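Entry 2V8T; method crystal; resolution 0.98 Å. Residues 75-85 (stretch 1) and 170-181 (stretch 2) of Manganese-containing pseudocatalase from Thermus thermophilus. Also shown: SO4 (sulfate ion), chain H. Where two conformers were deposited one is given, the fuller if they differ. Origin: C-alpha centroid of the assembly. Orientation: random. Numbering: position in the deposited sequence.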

ATOM      1  N   GLU A  75      -4.797  23.588  -5.142  1.00  6.38           N
ATOM      2  CA  GLU A  75      -4.756  24.722  -4.212  1.00  6.47           C
ATOM      3  C   GLU A  75      -6.161  25.085  -3.732  1.00  6.48           C
ATOM      4  O   GLU A  75      -6.400  25.316  -2.550  1.00  6.84           O
ATOM      5  N   LEU A  76      -7.104  25.171  -4.691  1.00  6.47           N
ATOM      6  CA  LEU A  76      -8.475  25.585  -4.357  1.00  6.48           C
ATOM      7  C   LEU A  76      -9.180  24.549  -3.458  1.00  6.35           C
ATOM      8  O   LEU A  76      -9.893  24.903  -2.526  1.00  6.63           O
ATOM      9  N   VAL A  77      -9.004  23.248  -3.798  1.00  6.46           N
ATOM     10  CA  VAL A  77      -9.635  22.217  -2.972  1.00  6.13           C
ATOM     11  C   VAL A  77      -8.991  22.191  -1.579  1.00  6.14           C
ATOM     12  O   VAL A  77      -9.723  22.080  -0.574  1.00  6.41           O
ATOM     13  N   ALA A  78      -7.660  22.317  -1.486  1.00  6.21           N
ATOM     14  CA  ALA A  78      -7.034  22.380  -0.190  1.00  6.26           C
ATOM     15  C   ALA A  78      -7.588  23.561   0.626  1.00  6.33           C
ATOM     16  O   ALA A  78      -7.817  23.437   1.830  1.00  6.64           O
ATOM     17  N   ALA A  79      -7.765  24.721  -0.023  1.00  6.37           N
ATOM     18  CA  ALA A  79      -8.310  25.896   0.672  1.00  6.62           C
ATOM     19  C   ALA A  79      -9.707  25.643   1.201  1.00  6.56           C
ATOM     20  O   ALA A  79     -10.079  26.146   2.272  1.00  6.86           O
ATOM     21  N   THR A  80     -10.511  24.890   0.447  1.00  6.32           N
ATOM     22  CA  THR A  80     -11.848  24.546   0.863  1.00  6.54           C
ATOM     23  C   THR A  80     -11.816  23.659   2.123  1.00  6.28           C
ATOM     24  O   THR A  80     -12.523  23.897   3.097  1.00  6.69           O
ATOM     25  N   ILE A  81     -10.990  22.613   2.069  1.00  6.34           N
ATOM     26  CA  ILE A  81     -10.796  21.746   3.230  1.00  6.25           C
ATOM     27  C   ILE A  81     -10.303  22.535   4.424  1.00  6.22           C
ATOM     28  O   ILE A  81     -10.819  22.389   5.544  1.00  6.56           O
ATOM     29  N   ASN A  82      -9.308  23.386   4.213  1.00  6.16           N
ATOM     30  CA  ASN A  82      -8.761  24.170   5.304  1.00  6.11           C
ATOM     31  C   ASN A  82      -9.820  25.094   5.906  1.00  6.41           C
ATOM     32  O   ASN A  82      -9.843  25.324   7.118  1.00  6.99           O
ATOM     33  N   SER A  83     -10.671  25.667   5.060  1.00  6.48           N
ATOM     34  CA  SER A  83     -11.757  26.499   5.518  1.00  6.74           C
ATOM     35  C   SER A  83     -12.696  25.733   6.430  1.00  7.10           C
ATOM     36  O   SER A  83     -13.150  26.259   7.458  1.00  7.78           O
ATOM     37  N   LEU A  84     -13.021  24.498   6.047  1.00  6.99           N
ATOM     38  CA  LEU A  84     -13.904  23.644   6.832  1.00  7.10           C
ATOM     39  C   LEU A  84     -13.256  23.175   8.136  1.00  7.28           C
ATOM     40  O   LEU A  84     -13.980  22.841   9.082  1.00  8.22           O
ATOM     41  N   LEU A  85     -11.926  23.128   8.205  1.00  7.26           N
ATOM     42  CA  LEU A  85     -11.231  22.673   9.392  1.00  6.97           C
ATOM     43  C   LEU A  85     -10.796  23.808  10.321  1.00  7.31           C
ATOM     44  O   LEU A  85     -10.362  23.555  11.444  1.00  7.94           O
ATOM     45  N   ASP A 170     -23.610  20.724   2.396  1.00 11.04           N
ATOM     46  CA  ASP A 170     -24.348  21.924   2.217  1.00 12.44           C
ATOM     47  C   ASP A 170     -23.544  23.204   2.485  1.00 10.94           C
ATOM     48  O   ASP A 170     -24.072  24.292   2.330  1.00 14.63           O
ATOM     49  N   ASN A 171     -22.287  23.073   2.796  1.00  8.64           N
ATOM     50  CA  ASN A 171     -21.487  24.197   3.176  1.00  8.27           C
ATOM     51  C   ASN A 171     -21.220  25.083   1.954  1.00  7.94           C
ATOM     52  O   ASN A 171     -20.694  24.596   0.954  1.00  8.14           O
ATOM     53  N   PRO A 172     -21.503  26.390   2.036  1.00  8.17           N
ATOM     54  CA  PRO A 172     -21.228  27.250   0.855  1.00  8.34           C
ATOM     55  C   PRO A 172     -19.821  27.183   0.346  1.00  8.08           C
ATOM     56  O   PRO A 172     -19.599  27.295  -0.866  1.00  8.52           O
ATOM     57  N   VAL A 173     -18.806  27.040   1.219  1.00  7.78           N
ATOM     58  CA  VAL A 173     -17.441  27.013   0.710  1.00  7.82           C
ATOM     59  C   VAL A 173     -17.255  25.823  -0.252  1.00  7.76           C
ATOM     60  O   VAL A 173     -16.598  25.929  -1.290  1.00  8.87           O
ATOM     61  N   ALA A 174     -17.816  24.676   0.133  1.00  7.45           N
ATOM     62  CA  ALA A 174     -17.731  23.494  -0.715  1.00  7.74           C
ATOM     63  C   ALA A 174     -18.567  23.638  -1.965  1.00  7.30           C
ATOM     64  O   ALA A 174     -18.146  23.247  -3.054  1.00  7.95           O
ATOM     65  N   ARG A 175     -19.778  24.195  -1.826  1.00  7.60           N
ATOM     66  CA  ARG A 175     -20.658  24.336  -2.999  1.00  7.90           C
ATOM     67  C   ARG A 175     -20.072  25.299  -4.031  1.00  7.45           C
ATOM     68  O   ARG A 175     -20.220  25.071  -5.223  1.00  7.89           O
ATOM     69  N   GLU A 176     -19.441  26.363  -3.563  1.00  7.78           N
ATOM     70  CA  GLU A 176     -18.812  27.326  -4.487  1.00  8.10           C
ATOM     71  C   GLU A 176     -17.635  26.705  -5.231  1.00  7.39           C
ATOM     72  O   GLU A 176     -17.520  26.785  -6.447  1.00  8.00           O
ATOM     73  N   MET A 177     -16.742  26.055  -4.471  1.00  7.16           N
ATOM     74  CA  MET A 177     -15.612  25.391  -5.091  1.00  6.94           C
ATOM     75  C   MET A 177     -16.092  24.356  -6.094  1.00  6.50           C
ATOM     76  O   MET A 177     -15.555  24.250  -7.216  1.00  6.99           O
ATOM     77  N   ILE A 178     -17.062  23.528  -5.693  1.00  6.36           N
ATOM     78  CA  ILE A 178     -17.476  22.437  -6.561  1.00  6.84           C
ATOM     79  C   ILE A 178     -18.182  22.990  -7.785  1.00  6.71           C
ATOM     80  O   ILE A 178     -17.975  22.540  -8.905  1.00  7.16           O
ATOM     81  N   GLY A 179     -19.076  23.988  -7.585  1.00  7.02           N
ATOM     82  CA  GLY A 179     -19.727  24.559  -8.751  1.00  7.58           C
ATOM     83  C   GLY A 179     -18.716  25.086  -9.773  1.00  7.11           C
ATOM     84  O   GLY A 179     -18.885  24.903 -10.983  1.00  7.70           O
ATOM     85  N   TYR A 180     -17.696  25.757  -9.280  1.00  7.04           N
ATOM     86  CA  TYR A 180     -16.660  26.296 -10.171  1.00  7.18           C
ATOM     87  C   TYR A 180     -15.925  25.163 -10.892  1.00  6.98           C
ATOM     88  O   TYR A 180     -15.720  25.207 -12.117  1.00  7.47           O
ATOM     89  N   LEU A 181     -15.504  24.150 -10.132  1.00  6.90           N
ATOM     90  CA  LEU A 181     -14.732  23.070 -10.738  1.00  7.04           C
ATOM     91  C   LEU A 181     -15.568  22.138 -11.601  1.00  7.02           C
ATOM     92  O   LEU A 181     -15.010  21.478 -12.486  1.00  7.96           O
TER

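The two helices run almost exactly antiparallel, their axes inclined at 171° and approaching to 9.5 Å, so a walk from Asn171 to Leu181 passes the partner helix from its C-terminal end back toward Leu76. No hydrogen bond crosses between the stretches; the contact is mostly apolar, joined by Thr80, Ser83 and Asn171.

Asp170 stays out of reach, and the contact begins at Asn171, the N-cap residue. Its side chain (chi1 m) makes no capping bond. Instead ND2 donates a hydrogen bond to O3 of the sulfate, 3.0 Å away, an ion probably taken from the crystallisation liquor, and lies 3.6 Å from CD2 of Leu84. An amide suits this border, since it can lie against a leucine methyl while its NH2 group keeps a hydrogen bond. Pro172 opens the helix, where its lack of a backbone N-H costs nothing; its CD comes within 3.4 Å of sulfate O4.

Val173 points toward the partner in the p rotamer. Its CG1 lies 3.6 Å from CD2 of Leu84 (chi1 m, chi2 t), and its CG2 lies 3.9 Å from CB of Ser83. CG2 of Thr80 lies 3.9 Å from O of Val173, and the CA atoms of these two residues are 6.1 Å apart. Ser83 presents its carbon here, while its OG donates to Ala79 O at 2.8 Å within its own helix. Ala174 points sideways, and its small side chain leaves CA open to CG2 of Thr80, 3.8 Å away.

Arg175 points away and Glu176 leads its carboxylate away, so both charges avoid the apolar seam and find partners elsewhere in the structure. Met177 then turns inward and has the largest covered area of any residue here. With chi1 t and both later torsions m, its flexible chain fits between several neighbours: CG lies 3.9 Å from CG of Leu76 (t, p), SD lies 3.9 Å from CG2 of Val77 (t), and CB lies 3.3 Å from OG1 of Thr80. That hydroxyl is not left unpaired, because Thr80, in its m rotamer, donates from OG1 to Leu76 O at 3.0 Å.

Ile178 points sideways without touching the partner, and Gly179 is out of reach. Tyr180 (t) points toward the partner helix, its ring meeting Leu76 obliquely, CD2 to CD2 at 4.1 Å, while its hydroxyl bonds elsewhere. Leu181 (m, t) completes the seam, with CD1 3.8 Å from CG2 of Val77 and CD2 4.1 Å from CD2 of Leu76.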

ATOM      1  CB  GLU A  75      -4.069  25.891  -4.938  1.00  7.05           C
ATOM      2  CG  GLU A  75      -3.903  27.099  -4.064  1.00  7.51           C
ATOM      3  CD  GLU A  75      -3.338  28.318  -4.801  1.00  8.19           C
ATOM      4  OE1 GLU A  75      -3.382  28.326  -6.087  1.00  8.96           O
ATOM      5  OE2 GLU A  75      -2.889  29.243  -4.089  1.00  8.91           O
ATOM      6  CB  LEU A  76      -9.247  25.823  -5.645  1.00  6.91           C
ATOM      7  CG  LEU A  76     -10.659  26.398  -5.478  1.00  7.07           C
ATOM      8  CD1 LEU A  76     -10.557  27.838  -4.923  1.00  9.85           C
ATOM      9  CD2 LEU A  76     -11.384  26.397  -6.799  1.00  8.30           C
ATOM     10  CB  VAL A  77      -9.595  20.845  -3.666  1.00  6.37           C
ATOM     11  CG1 VAL A  77     -10.288  19.815  -2.763  1.00  7.67           C
ATOM     12  CG2 VAL A  77     -10.321  20.913  -5.016  1.00  7.18           C
ATOM     13  CB  ALA A  78      -5.527  22.455  -0.320  1.00  6.83           C
ATOM     14  CB  ALA A  79      -8.286  27.121  -0.239  1.00  7.38           C
ATOM     15  CB  THR A  80     -12.584  23.833  -0.294  1.00  7.05           C
ATOM     16  OG1 THR A  80     -12.627  24.690  -1.438  1.00  8.31           O
ATOM     17  CG2 THR A  80     -13.983  23.453   0.082  1.00  8.43           C
ATOM     18  CB  ILE A  81      -9.849  20.581   2.845  1.00  6.17           C
ATOM     19  CG1 ILE A  81     -10.539  19.673   1.840  1.00  6.82           C
ATOM     20  CG2 ILE A  81      -9.368  19.844   4.071  1.00  7.11           C
ATOM     21  CD1 ILE A  81      -9.587  18.787   1.063  1.00  7.66           C
ATOM     22  CB  ASN A  82      -7.535  24.932   4.863  1.00  6.39           C
ATOM     23  CG  ASN A  82      -6.362  24.008   4.615  1.00  6.31           C
ATOM     24  OD1 ASN A  82      -6.292  22.924   5.192  1.00  7.23           O
ATOM     25  ND2 ASN A  82      -5.413  24.458   3.761  1.00  6.85           N
ATOM     26  CB  SER A  83     -12.539  27.074   4.329  1.00  7.46           C
ATOM     27  OG  SER A  83     -11.789  27.981   3.559  1.00  7.84           O
ATOM     28  CB  LEU A  84     -14.347  22.448   5.979  1.00  7.13           C
ATOM     29  CG  LEU A  84     -15.230  22.825   4.784  1.00  7.75           C
ATOM     30  CD1 LEU A  84     -15.246  21.654   3.772  1.00  8.63           C
ATOM     31  CD2 LEU A  84     -16.638  23.191   5.236  1.00  8.82           C
ATOM     32  CB  LEU A  85      -9.992  21.869   8.998  1.00  7.43           C
ATOM     33  CG  LEU A  85     -10.289  20.530   8.312  1.00  6.93           C
ATOM     34  CD1 LEU A  85      -9.017  19.919   7.796  1.00  7.48           C
ATOM     35  CD2 LEU A  85     -11.006  19.569   9.259  1.00  8.40           C
ATOM     36  CB  ASP A 170     -25.657  21.909   3.027  1.00 14.87           C
ATOM     37  CG  ASP A 170     -25.473  21.877   4.504  1.00 15.97           C
ATOM     38  OD1 ASP A 170     -24.323  21.921   5.034  1.00 15.14           O
ATOM     39  OD2 ASP A 170     -26.498  21.759   5.240  1.00 23.40           O
ATOM     40  CB  ASN A 171     -20.113  23.717   3.707  1.00  8.56           C
ATOM     41  CG  ASN A 171     -20.220  22.649   4.713  1.00  9.09           C
ATOM     42  OD1 ASN A 171     -20.425  21.478   4.301  1.00 11.19           O
ATOM     43  ND2 ASN A 171     -20.123  22.962   5.978  1.00  9.81           N
ATOM     44  CB  PRO A 172     -21.632  28.652   1.355  1.00  9.37           C
ATOM     45  CG  PRO A 172     -22.770  28.344   2.327  1.00 10.04           C
ATOM     46  CD  PRO A 172     -22.304  27.106   3.065  1.00  8.79           C
ATOM     47  CB  VAL A 173     -16.404  27.055   1.830  1.00  8.34           C
ATOM     48  CG1 VAL A 173     -16.372  25.784   2.683  1.00  8.89           C
ATOM     49  CG2 VAL A 173     -15.039  27.387   1.290  1.00  9.25           C
ATOM     50  CB  ALA A 174     -18.163  22.246   0.077  1.00  8.58           C
ATOM     51  CB  ARG A 175     -22.022  24.923  -2.532  0.50  8.57           C
ATOM     52  CG  ARG A 175     -22.894  23.944  -1.682  0.50  8.44           C
ATOM     53  CD  ARG A 175     -24.205  24.434  -1.233  0.50 10.78           C
ATOM     54  NE  ARG A 175     -25.171  24.803  -2.235  0.50 12.74           N
ATOM     55  CZ  ARG A 175     -26.327  24.246  -2.607  0.50 12.59           C
ATOM     56  NH1 ARG A 175     -26.764  23.061  -2.285  0.50 16.11           N
ATOM     57  NH2 ARG A 175     -27.046  25.028  -3.405  0.50 15.93           N
ATOM     58  CB  GLU A 176     -18.370  28.646  -3.850  0.50  8.18           C
ATOM     59  CG  GLU A 176     -19.539  29.497  -3.436  0.50  7.50           C
ATOM     60  CD  GLU A 176     -20.431  30.027  -4.546  0.50  8.53           C
ATOM     61  OE1 GLU A 176     -20.056  29.943  -5.739  0.50  8.84           O
ATOM     62  OE2 GLU A 176     -21.537  30.496  -4.178  0.50 12.59           O
ATOM     63  CB  MET A 177     -14.699  24.788  -4.024  1.00  7.05           C
ATOM     64  CG  MET A 177     -13.568  23.944  -4.585  1.00  7.55           C
ATOM     65  SD  MET A 177     -13.976  22.231  -4.970  1.00  7.82           S
ATOM     66  CE  MET A 177     -14.159  21.576  -3.293  1.00  9.02           C
ATOM     67  CB  ILE A 178     -18.309  21.394  -5.823  1.00  7.33           C
ATOM     68  CG1 ILE A 178     -17.465  20.669  -4.789  1.00  7.90           C
ATOM     69  CG2 ILE A 178     -18.958  20.461  -6.853  1.00  9.09           C
ATOM     70  CD1 ILE A 178     -18.251  19.830  -3.801  1.00  9.00           C
ATOM     71  CB  TYR A 180     -15.696  27.190  -9.392  1.00  7.59           C
ATOM     72  CG  TYR A 180     -14.682  27.845 -10.284  1.00  7.87           C
ATOM     73  CD1 TYR A 180     -15.067  28.837 -11.168  1.00  8.96           C
ATOM     74  CD2 TYR A 180     -13.350  27.492 -10.280  1.00  8.67           C
ATOM     75  CE1 TYR A 180     -14.171  29.478 -12.021  1.00 10.06           C
ATOM     76  CE2 TYR A 180     -12.447  28.138 -11.179  1.00  9.62           C
ATOM     77  CZ  TYR A 180     -12.892  29.138 -12.010  1.00  9.46           C
ATOM     78  OH  TYR A 180     -11.962  29.733 -12.883  1.00 11.42           O
ATOM     79  CB  LEU A 181     -13.916  22.347  -9.690  1.00  7.52           C
ATOM     80  CG  LEU A 181     -12.823  23.210  -9.016  1.00  8.02           C
ATOM     81  CD1 LEU A 181     -11.947  22.351  -8.110  1.00  9.56           C
ATOM     82  CD2 LEU A 181     -11.948  23.958 -10.040  1.00  8.74           C
TER
HETATM   83  S   SO4 H1308     -21.253  26.543   6.881  0.95 10.88           S
HETATM   84  O1  SO4 H1308     -21.186  26.204   8.312  0.95 12.79           O
HETATM   85  O2  SO4 H1308     -21.189  27.990   6.745  0.95 11.70           O
HETATM   86  O3  SO4 H1308     -20.108  25.947   6.190  0.95 10.16           O
HETATM   87  O4  SO4 H1308     -22.494  26.032   6.309  0.95 13.01           O